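Local coordinates for monosaccharide ABC transporter substrate-binding protein, CUT2 family (Acidothermus cellulolyticus, PDB 4RU1) that binds myo-inositol in the cleft between its two lobes and probably hands such solutes to a CUT2-family ABC transporter, at residues L147-A152 / T174-N179; D126-G131 / L158-N163; V203-A208 / I227-F232. All blocks are in the same frame, centred on the assembly; numbering follows the deposited sequence.

Overall arrangement
All three contacts belong to one lobe of a periplasmic binding protein, and each sends at least one residue to the inositol. Contacts 1 and 3 are parallel strand pairs of the same sheet, joined because strands 145-150 and 202-205 are neighbours; contact 2 packs helices 127-140 and 156-168 over one face of it. Place in the fold sets the chemistry. Contact 3, buried throughout, combines apolar packing, a hydroxyl pair and the charged D231. Contact 1, at the sheet's outer strand, is partly buried, and its K175 and Y177 share E159 of contact 2. Contact 2, also buried, rests on a salt bridge that holds an arginine against the ligand.

Contact 1: L147-A152 / T174-N179; sequences LCVLQA and TKLYVN. With INS (1,2,3,4,5,6-hexahydroxy-cyclohexane), chain M.
L150 of 147-152 lies alongside Y177 of 174-179, and tracing it outward shows how a leucine can serve several neighbours at once. Its CB meets the rim of the ring, 3.7 Å from Y177 CD1. CG stands anti to the carbonyl carbon (chi1 -60°), and from there the two methyls part. CD2 approaches Y177 CE1 at 3.9 Å, whereas CD1 rises over the ring face in a CH-pi contact, 4.2 Å from the centroid of Y177 and offset toward the rim. CD1 also presses on K175 CD, 3.2 Å away, tighter than ordinary van der Waals contact. Beyond that point K175 NZ donates to Y177 OH (2.8 Å), and E159 of helix 156-168 binds both groups, so the phenol and the ammonium share one carboxylate partner. On the opposite face of the sheet the packing is apolar: L147 CD1 against L176 CB, and V149 CG1 against V178 CG2 at 3.7 Å, the two valines crossing at about a right angle, V178 packing on helix 183-196 and V149 on I210 of helix 208-220. Four backbone hydrogen bonds tie the strands in parallel. Q151 NE2 gives a hydrogen bond of 2.8 Å to O2 of the inositol and a weak one to O3. This is a right-handed beta-alpha-beta crossover of a Rossmann-like lobe, with a ligand-binding residue, Q151, just past the carboxyl end of its first strand.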
loop_
_atom_site.group_PDB
_atom_site.type_symbol
_atom_site.label_atom_id
_atom_site.label_comp_id
_atom_site.label_asym_id
_atom_site.label_seq_id
_atom_site.Cartn_x
_atom_site.Cartn_y
_atom_site.Cartn_z
ATOM N N LEU A 147 -13.407 -7.014 12.299
ATOM C CA LEU A 147 -12.816 -5.738 12.703
ATOM C C LEU A 147 -11.776 -5.372 11.704
ATOM O O LEU A 147 -10.761 -6.105 11.527
ATOM C CB LEU A 147 -12.161 -5.944 14.059
ATOM C CG LEU A 147 -11.500 -4.722 14.617
ATOM C CD1 LEU A 147 -12.516 -3.652 14.931
ATOM C CD2 LEU A 147 -10.709 -5.054 15.886
ATOM N N CYS A 148 -11.980 -4.244 11.032
ATOM C CA CYS A 148 -10.978 -3.733 10.081
ATOM C C CYS A 148 -10.174 -2.658 10.792
ATOM O O CYS A 148 -10.764 -1.728 11.351
ATOM C CB CYS A 148 -11.657 -3.094 8.908
ATOM S SG CYS A 148 -12.270 -4.313 7.749
ATOM N N VAL A 149 -8.849 -2.799 10.818
ATOM C CA VAL A 149 -7.952 -1.916 11.597
ATOM C C VAL A 149 -7.234 -1.032 10.631
ATOM O O VAL A 149 -6.615 -1.534 9.711
ATOM C CB VAL A 149 -7.002 -2.700 12.491
ATOM C CG1 VAL A 149 -6.069 -1.738 13.258
ATOM C CG2 VAL A 149 -7.810 -3.571 13.454
ATOM N N LEU A 150 -7.376 0.275 10.805
ATOM C CA LEU A 150 -6.761 1.274 9.912
ATOM C C LEU A 150 -5.715 2.048 10.676
ATOM O O LEU A 150 -6.040 2.616 11.721
ATOM C CB LEU A 150 -7.799 2.291 9.372
ATOM C CG LEU A 150 -8.914 1.657 8.582
ATOM C CD1 LEU A 150 -10.157 1.505 9.441
ATOM C CD2 LEU A 150 -9.262 2.554 7.380
ATOM N N GLN A 151 -4.498 2.125 10.146
ATOM C CA GLN A 151 -3.418 2.754 10.868
ATOM C C GLN A 151 -3.249 4.225 10.633
ATOM O O GLN A 151 -2.287 4.810 11.159
ATOM C CB GLN A 151 -2.125 1.999 10.650
ATOM C CG GLN A 151 -1.526 2.131 9.251
ATOM C CD GLN A 151 -2.024 1.120 8.205
ATOM O OE1 GLN A 151 -3.087 0.524 8.301
ATOM N NE2 GLN A 151 -1.248 0.950 7.156
ATOM N N ALA A 152 -4.090 4.814 9.799
ATOM C CA ALA A 152 -4.072 6.258 9.551
ATOM C C ALA A 152 -5.482 6.610 9.157
ATOM O O ALA A 152 -6.240 5.755 8.661
ATOM C CB ALA A 152 -3.115 6.624 8.446
ATOM N N THR A 174 -17.037 -3.738 11.879
ATOM C CA THR A 174 -16.575 -2.719 12.782
ATOM C C THR A 174 -15.221 -2.192 12.317
ATOM O O THR A 174 -14.360 -2.993 11.941
ATOM C CB THR A 174 -16.395 -3.317 14.210
ATOM O OG1 THR A 174 -17.631 -3.861 14.653
ATOM C CG2 THR A 174 -16.029 -2.231 15.189
ATOM N N LYS A 175 -15.019 -0.860 12.320
ATOM C CA LYS A 175 -13.776 -0.241 11.972
ATOM C C LYS A 175 -13.133 0.231 13.261
ATOM O O LYS A 175 -13.830 0.833 14.135
ATOM C CB LYS A 175 -14.011 0.968 11.036
ATOM C CG LYS A 175 -13.785 0.735 9.573
ATOM C CD LYS A 175 -13.297 2.010 8.887
ATOM C CE LYS A 175 -14.394 2.991 8.712
ATOM N NZ LYS A 175 -13.961 4.035 7.750
ATOM N N LEU A 176 -11.804 0.164 13.310
ATOM C CA LEU A 176 -11.026 0.687 14.407
ATOM C C LEU A 176 -9.791 1.415 13.862
ATOM O O LEU A 176 -8.967 0.801 13.140
ATOM C CB LEU A 176 -10.551 -0.415 15.269
ATOM C CG LEU A 176 -9.556 -0.067 16.382
ATOM C CD1 LEU A 176 -10.174 0.832 17.455
ATOM C CD2 LEU A 176 -8.999 -1.291 17.061
ATOM N N TYR A 177 -9.638 2.677 14.213
ATOM C CA TYR A 177 -8.501 3.452 13.904
ATOM C C TYR A 177 -7.475 3.333 15.038
ATOM O O TYR A 177 -7.793 3.441 16.207
ATOM C CB TYR A 177 -8.845 4.949 13.689
ATOM C CG TYR A 177 -9.640 5.198 12.391
ATOM C CD1 TYR A 177 -9.016 5.264 11.131
ATOM C CD2 TYR A 177 -11.021 5.165 12.399
ATOM C CE1 TYR A 177 -9.750 5.466 9.992
ATOM C CE2 TYR A 177 -11.783 5.326 11.246
ATOM C CZ TYR A 177 -11.148 5.437 10.033
ATOM O OH TYR A 177 -11.854 5.599 8.839
ATOM N N VAL A 178 -6.210 3.183 14.642
ATOM C CA VAL A 178 -5.076 3.112 15.589
ATOM C C VAL A 178 -4.014 3.984 15.065
ATOM O O VAL A 178 -3.970 4.316 13.870
ATOM C CB VAL A 178 -4.567 1.619 15.692
ATOM C CG1 VAL A 178 -5.615 0.631 16.198
ATOM C CG2 VAL A 178 -3.978 1.071 14.402
ATOM N N ASN A 179 -3.093 4.367 15.948
ATOM C CA ASN A 179 -1.999 5.247 15.568
ATOM C C ASN A 179 -0.827 4.399 15.149
ATOM O O ASN A 179 -0.036 3.973 16.027
ATOM C CB ASN A 179 -1.573 6.124 16.747
ATOM C CG ASN A 179 -0.438 7.074 16.396
ATOM O OD1 ASN A 179 0.069 7.097 15.286
ATOM N ND2 ASN A 179 -0.034 7.837 17.385
HETATM C C1 INS M . 0.084 -0.458 2.465
HETATM C C2 INS M . 0.340 -0.199 3.942
HETATM C C3 INS M . 1.164 1.080 4.090
HETATM C C4 INS M . 0.582 2.257 3.341
HETATM C C5 INS M . 0.412 1.965 1.885
HETATM C C6 INS M . -0.399 0.724 1.627
HETATM O O1 INS M . -0.742 -1.611 2.241
HETATM O O2 INS M . -0.951 0.063 4.520
HETATM O O3 INS M . 1.189 1.364 5.503
HETATM O O4 INS M . 1.407 3.437 3.516
HETATM O O5 INS M . -0.260 3.034 1.181
HETATM O O6 INS M . -0.436 0.399 0.207
#

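Contact 2: D126-G131 / L158-N163; sequences DETVAG and LESRCN. With INS (1,2,3,4,5,6-hexahydroxy-cyclohexane), chain M.
The carboxylate of E127 is gripped by R161 from above its plane rather than within it, the two flat groups standing 70° apart. This salt bridge joins two helices, 127-140 and 156-168, that pack on one face of a Rossmann-like lobe of the periplasmic binding protein fold; their short segments run roughly parallel, with axes 6.8 Å apart at an angle of 33°. R161 offers its side: NE donates almost straight to E127 OE1 at 2.8 Å, and NH2 reaches E127 OE2 at 2.9 Å. Q125 supplies OE1 with a further donor. The arginine chain is extended from CG to NE, which carries the guanidinium past the glutamate toward the pocket. There NH1 and NH2 both donate to O1 of the inositol, at 2.8 Å from R161 NH1, so that E127 acts as a second-shell residue fixing the rotation of a first-shell one. A methionine in place of R161 would probably leave the E127 carboxylate without its positive mate and inositol O1 without two of its donors. Behind the bridge the helices come close. E127 CB rests 3.8 Å from S160 CB, and G131 CA lies 3.3 Å from R161 O in a CA-H...O contact; a side chain on this glycine would run into that carbonyl oxygen. T128 OG1 sits 3.5 Å from S160 CB and also reaches a water, which in turn donates a hydrogen bond of 2.9 Å to N163 OD1.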
loop_
_atom_site.group_PDB
_atom_site.type_symbol
_atom_site.label_atom_id
_atom_site.label_comp_id
_atom_site.label_asym_id
_atom_site.label_seq_id
_atom_site.Cartn_x
_atom_site.Cartn_y
_atom_site.Cartn_z
ATOM N N ASP A 126 -6.382 -2.217 -7.044
ATOM C CA ASP A 126 -7.623 -1.548 -6.897
ATOM C C ASP A 126 -8.105 -1.955 -5.522
ATOM O O ASP A 126 -8.401 -3.133 -5.278
ATOM C CB ASP A 126 -8.610 -2.019 -8.001
ATOM C CG ASP A 126 -9.983 -1.314 -7.891
ATOM O OD1 ASP A 126 -10.474 -1.047 -6.776
ATOM O OD2 ASP A 126 -10.631 -1.071 -8.921
ATOM N N GLU A 127 -8.089 -0.997 -4.625
ATOM C CA GLU A 127 -8.251 -1.291 -3.230
ATOM C C GLU A 127 -9.719 -1.610 -2.844
ATOM O O GLU A 127 -9.975 -2.383 -1.920
ATOM C CB GLU A 127 -7.685 -0.178 -2.352
ATOM C CG GLU A 127 -6.177 0.074 -2.481
ATOM C CD GLU A 127 -5.281 -1.102 -2.070
ATOM O OE1 GLU A 127 -5.780 -2.174 -1.709
ATOM O OE2 GLU A 127 -4.045 -0.904 -2.160
ATOM N N THR A 128 -10.686 -0.910 -3.452
ATOM C CA THR A 128 -12.101 -1.303 -3.363
ATOM C C THR A 128 -12.300 -2.764 -3.788
ATOM O O THR A 128 -12.913 -3.534 -3.071
ATOM C CB THR A 128 -12.997 -0.352 -4.143
ATOM O OG1 THR A 128 -12.805 0.981 -3.608
ATOM C CG2 THR A 128 -14.400 -0.737 -3.939
ATOM N N VAL A 129 -11.745 -3.138 -4.951
ATOM C CA VAL A 129 -11.866 -4.542 -5.383
ATOM C C VAL A 129 -11.190 -5.480 -4.396
ATOM O O VAL A 129 -11.718 -6.544 -4.044
ATOM C CB VAL A 129 -11.254 -4.743 -6.780
ATOM C CG1 VAL A 129 -11.235 -6.216 -7.168
ATOM C CG2 VAL A 129 -12.070 -3.970 -7.775
ATOM N N ALA A 130 -10.012 -5.107 -3.861
ATOM C CA ALA A 130 -9.360 -6.029 -2.940
ATOM C C ALA A 130 -10.224 -6.174 -1.667
ATOM O O ALA A 130 -10.392 -7.294 -1.128
ATOM C CB ALA A 130 -7.931 -5.583 -2.600
ATOM N N GLY A 131 -10.783 -5.062 -1.169
ATOM C CA GLY A 131 -11.672 -5.102 0.004
ATOM C C GLY A 131 -12.914 -5.920 -0.266
ATOM O O GLY A 131 -13.293 -6.755 0.527
ATOM N N LEU A 158 -6.639 3.269 2.100
ATOM C CA LEU A 158 -7.032 2.513 3.270
ATOM C C LEU A 158 -8.542 2.508 3.398
ATOM O O LEU A 158 -9.141 1.415 3.638
ATOM C CB LEU A 158 -6.370 3.108 4.527
ATOM C CG LEU A 158 -4.837 3.075 4.572
ATOM C CD1 LEU A 158 -4.336 3.588 5.904
ATOM C CD2 LEU A 158 -4.265 1.702 4.177
ATOM N N GLU A 159 -9.186 3.664 3.234
ATOM C CA GLU A 159 -10.613 3.709 3.361
ATOM C C GLU A 159 -11.293 2.837 2.313
ATOM O O GLU A 159 -12.274 2.196 2.575
ATOM C CB GLU A 159 -11.129 5.186 3.276
ATOM C CG GLU A 159 -10.585 6.025 4.399
ATOM C CD GLU A 159 -11.143 5.707 5.792
ATOM O OE1 GLU A 159 -12.215 5.114 5.926
ATOM O OE2 GLU A 159 -10.412 6.058 6.721
ATOM N N SER A 160 -10.727 2.787 1.106
ATOM C CA SER A 160 -11.320 1.970 0.050
ATOM C C SER A 160 -11.317 0.518 0.451
ATOM O O SER A 160 -12.247 -0.216 0.096
ATOM C CB SER A 160 -10.502 2.181 -1.229
ATOM O OG SER A 160 -10.720 3.463 -1.758
ATOM N N ARG A 161 -10.230 0.050 1.077
ATOM C CA ARG A 161 -10.160 -1.334 1.487
ATOM C C ARG A 161 -11.292 -1.694 2.464
ATOM O O ARG A 161 -12.016 -2.677 2.255
ATOM C CB ARG A 161 -8.798 -1.659 2.150
ATOM C CG ARG A 161 -7.603 -1.610 1.238
ATOM C CD ARG A 161 -6.289 -1.903 1.955
ATOM N NE ARG A 161 -5.180 -1.879 0.985
ATOM C CZ ARG A 161 -3.907 -1.815 1.335
ATOM N NH1 ARG A 161 -3.510 -1.866 2.599
ATOM N NH2 ARG A 161 -3.016 -1.831 0.410
ATOM N N CYS A 162 -11.431 -0.844 3.462
ATOM C CA CYS A 162 -12.496 -1.085 4.462
ATOM C C CYS A 162 -13.880 -0.913 3.857
ATOM O O CYS A 162 -14.815 -1.751 4.134
ATOM C CB CYS A 162 -12.287 -0.215 5.661
ATOM S SG CYS A 162 -10.724 -0.588 6.451
ATOM N N ASN A 163 -14.071 0.099 3.033
ATOM C CA ASN A 163 -15.417 0.219 2.406
ATOM C C ASN A 163 -15.706 -1.056 1.559
ATOM O O ASN A 163 -16.842 -1.518 1.506
ATOM C CB ASN A 163 -15.507 1.480 1.612
ATOM C CG ASN A 163 -16.761 1.583 0.836
ATOM O OD1 ASN A 163 -16.737 1.436 -0.358
ATOM N ND2 ASN A 163 -17.884 1.795 1.514
HETATM C C1 INS M . 0.084 -0.458 2.465
HETATM C C2 INS M . 0.340 -0.199 3.942
HETATM C C3 INS M . 1.164 1.080 4.090
HETATM C C4 INS M . 0.582 2.257 3.341
HETATM C C5 INS M . 0.412 1.965 1.885
HETATM C C6 INS M . -0.399 0.724 1.627
HETATM O O1 INS M . -0.742 -1.611 2.241
HETATM O O2 INS M . -0.951 0.063 4.520
HETATM O O3 INS M . 1.189 1.364 5.503
HETATM O O4 INS M . 1.407 3.437 3.516
HETATM O O5 INS M . -0.260 3.034 1.181
HETATM O O6 INS M . -0.436 0.399 0.207
HETATM O O HOH W 1 -14.460 2.321 -1.839
#

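Contact 3: V203-A208 / I227-F232; sequences VITLGA and IATFDF. With INS (1,2,3,4,5,6-hexahydroxy-cyclohexane), chain M.
Strands 202-205 and 226-230, the two strands of a beta-alpha-beta unit closed by helix 208-220, run side by side here, and T205 meets T229 across them. Their hydroxyl oxygens, T205 OG1 and T229 OG1, lie 2.8 Å apart, at hydrogen-bonding distance. T229 OG1 itself donates to F230 O from above the carbonyl plane, reaching forward to the next residue of its own strand, as its place anti to the backbone N (chi1 -164°), beside the carbonyl carbon, allows. The hydroxyl pair faces helix 208-220, whose A211 packs on both threonines. A parallel ladder holds the backbones: A228 N to V203 O, T205 N to A228 O, and F230 N to T205 O. That last oxygen also lies at the edge of the F230 ring, in its plane, 3.5 Å from F230 CD1. Away from the hydroxyl pair, on the side of I204, L206 and F230 lie alongside each other, L206 CD2 being 3.7 Å from F230 CD1, while I204 CG2 touches the ring edge at 3.9 Å from F230 CE1. R161 of helix 156-168 packs on the same ring. As in other Rossmann-like sheets, binding groups gather where the strands end. L206 O accepts from O2 of the inositol at 2.7 Å, and D231 OD2 accepts from O1 at 2.6 Å. D231 OD2 also accepts from a water oxygen 2.7 Å away, which accepts in turn from A208 N, in the first turn of the helix for which G207 holds the N-cap position; this would probably help stabilise negative charge on D231.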
loop_
_atom_site.group_PDB
_atom_site.type_symbol
_atom_site.label_atom_id
_atom_site.label_comp_id
_atom_site.label_asym_id
_atom_site.label_seq_id
_atom_site.Cartn_x
_atom_site.Cartn_y
_atom_site.Cartn_z
ATOM N N VAL A 203 -9.966 -10.228 12.552
ATOM C CA VAL A 203 -9.349 -8.888 12.485
ATOM C C VAL A 203 -8.641 -8.874 11.120
ATOM O O VAL A 203 -7.821 -9.765 10.808
ATOM C CB VAL A 203 -8.267 -8.712 13.601
ATOM C CG1 VAL A 203 -7.534 -7.388 13.522
ATOM C CG2 VAL A 203 -8.894 -8.934 14.995
ATOM N N ILE A 204 -8.979 -7.880 10.297
ATOM C CA ILE A 204 -8.209 -7.597 9.053
ATOM C C ILE A 204 -7.383 -6.351 9.228
ATOM O O ILE A 204 -7.930 -5.262 9.511
ATOM C CB ILE A 204 -9.124 -7.419 7.833
ATOM C CG1 ILE A 204 -9.919 -8.676 7.601
ATOM C CG2 ILE A 204 -8.280 -7.092 6.583
ATOM C CD1 ILE A 204 -10.879 -8.576 6.424
ATOM N N THR A 205 -6.044 -6.547 9.196
ATOM C CA THR A 205 -5.096 -5.474 9.287
ATOM C C THR A 205 -4.702 -5.007 7.889
ATOM O O THR A 205 -4.759 -5.798 6.926
ATOM C CB THR A 205 -3.863 -5.849 10.121
ATOM O OG1 THR A 205 -3.219 -6.982 9.537
ATOM C CG2 THR A 205 -4.280 -6.068 11.536
ATOM N N LEU A 206 -4.367 -3.705 7.752
ATOM C CA LEU A 206 -4.093 -3.059 6.460
ATOM C C LEU A 206 -2.585 -2.894 6.140
ATOM O O LEU A 206 -2.187 -2.228 5.144
ATOM C CB LEU A 206 -4.816 -1.771 6.280
ATOM C CG LEU A 206 -6.299 -1.833 6.507
ATOM C CD1 LEU A 206 -6.969 -0.506 6.154
ATOM C CD2 LEU A 206 -7.044 -2.970 5.915
ATOM N N GLY A 207 -1.734 -3.507 6.970
ATOM C CA GLY A 207 -0.331 -3.629 6.714
ATOM C C GLY A 207 0.273 -4.721 7.545
ATOM O O GLY A 207 -0.254 -5.054 8.648
ATOM N N ALA A 208 1.370 -5.245 7.062
ATOM C CA ALA A 208 2.043 -6.375 7.744
ATOM C C ALA A 208 2.591 -6.051 9.151
ATOM O O ALA A 208 2.492 -6.875 10.042
ATOM C CB ALA A 208 3.140 -6.931 6.836
ATOM N N ILE A 227 -6.762 -13.635 12.433
ATOM C CA ILE A 227 -6.132 -12.417 11.862
ATOM C C ILE A 227 -5.857 -12.740 10.382
ATOM O O ILE A 227 -5.413 -13.837 10.047
ATOM C CB ILE A 227 -4.800 -12.054 12.561
ATOM C CG1 ILE A 227 -4.943 -11.952 14.100
ATOM C CG2 ILE A 227 -4.240 -10.758 12.028
ATOM C CD1 ILE A 227 -4.618 -13.168 14.882
ATOM N N ALA A 228 -6.069 -11.739 9.536
ATOM C CA ALA A 228 -5.717 -11.721 8.101
ATOM C C ALA A 228 -5.171 -10.365 7.785
ATOM O O ALA A 228 -5.438 -9.396 8.533
ATOM C CB ALA A 228 -6.902 -12.038 7.265
ATOM N N THR A 229 -4.342 -10.242 6.740
ATOM C CA THR A 229 -3.698 -8.942 6.496
ATOM C C THR A 229 -3.571 -8.631 5.029
ATOM O O THR A 229 -3.558 -9.531 4.137
ATOM C CB THR A 229 -2.296 -8.912 7.125
ATOM O OG1 THR A 229 -1.845 -7.548 7.216
ATOM C CG2 THR A 229 -1.297 -9.779 6.406
ATOM N N PHE A 230 -3.412 -7.343 4.781
ATOM C CA PHE A 230 -2.819 -6.893 3.548
ATOM C C PHE A 230 -1.308 -6.911 3.719
ATOM O O PHE A 230 -0.791 -6.458 4.801
ATOM C CB PHE A 230 -3.331 -5.485 3.209
ATOM C CG PHE A 230 -4.737 -5.426 2.757
ATOM C CD1 PHE A 230 -5.811 -5.615 3.614
ATOM C CD2 PHE A 230 -5.009 -5.163 1.449
ATOM C CE1 PHE A 230 -7.087 -5.568 3.142
ATOM C CE2 PHE A 230 -6.278 -5.143 0.964
ATOM C CZ PHE A 230 -7.345 -5.307 1.793
ATOM N N ASP A 231 -0.571 -7.347 2.680
ATOM C CA ASP A 231 0.905 -7.227 2.528
ATOM C C ASP A 231 1.689 -8.294 3.243
ATOM O O ASP A 231 1.251 -8.956 4.180
ATOM C CB ASP A 231 1.424 -5.846 3.043
ATOM C CG ASP A 231 0.768 -4.659 2.383
ATOM O OD1 ASP A 231 0.365 -4.735 1.198
ATOM O OD2 ASP A 231 0.669 -3.595 3.037
ATOM N N PHE A 232 2.947 -8.374 2.828
ATOM C CA PHE A 232 3.933 -9.208 3.468
ATOM C C PHE A 232 4.945 -8.368 4.214
ATOM O O PHE A 232 5.209 -7.257 3.810
ATOM C CB PHE A 232 4.701 -10.023 2.391
ATOM C CG PHE A 232 3.934 -11.185 1.843
ATOM C CD1 PHE A 232 2.959 -11.026 0.886
ATOM C CD2 PHE A 232 4.116 -12.427 2.390
ATOM C CE1 PHE A 232 2.253 -12.127 0.398
ATOM C CE2 PHE A 232 3.376 -13.538 1.951
ATOM C CZ PHE A 232 2.458 -13.375 0.951
HETATM C C1 INS M . 0.084 -0.458 2.465
HETATM C C2 INS M . 0.340 -0.199 3.942
HETATM C C3 INS M . 1.164 1.080 4.090
HETATM C C4 INS M . 0.582 2.257 3.341
HETATM C C5 INS M . 0.412 1.965 1.885
HETATM C C6 INS M . -0.399 0.724 1.627
HETATM O O1 INS M . -0.742 -1.611 2.241
HETATM O O2 INS M . -0.951 0.063 4.520
HETATM O O3 INS M . 1.189 1.364 5.503
HETATM O O4 INS M . 1.407 3.437 3.516
HETATM O O5 INS M . -0.260 3.034 1.181
HETATM O O6 INS M . -0.436 0.399 0.207
HETATM O O HOH W 2 2.530 -3.454 5.052
#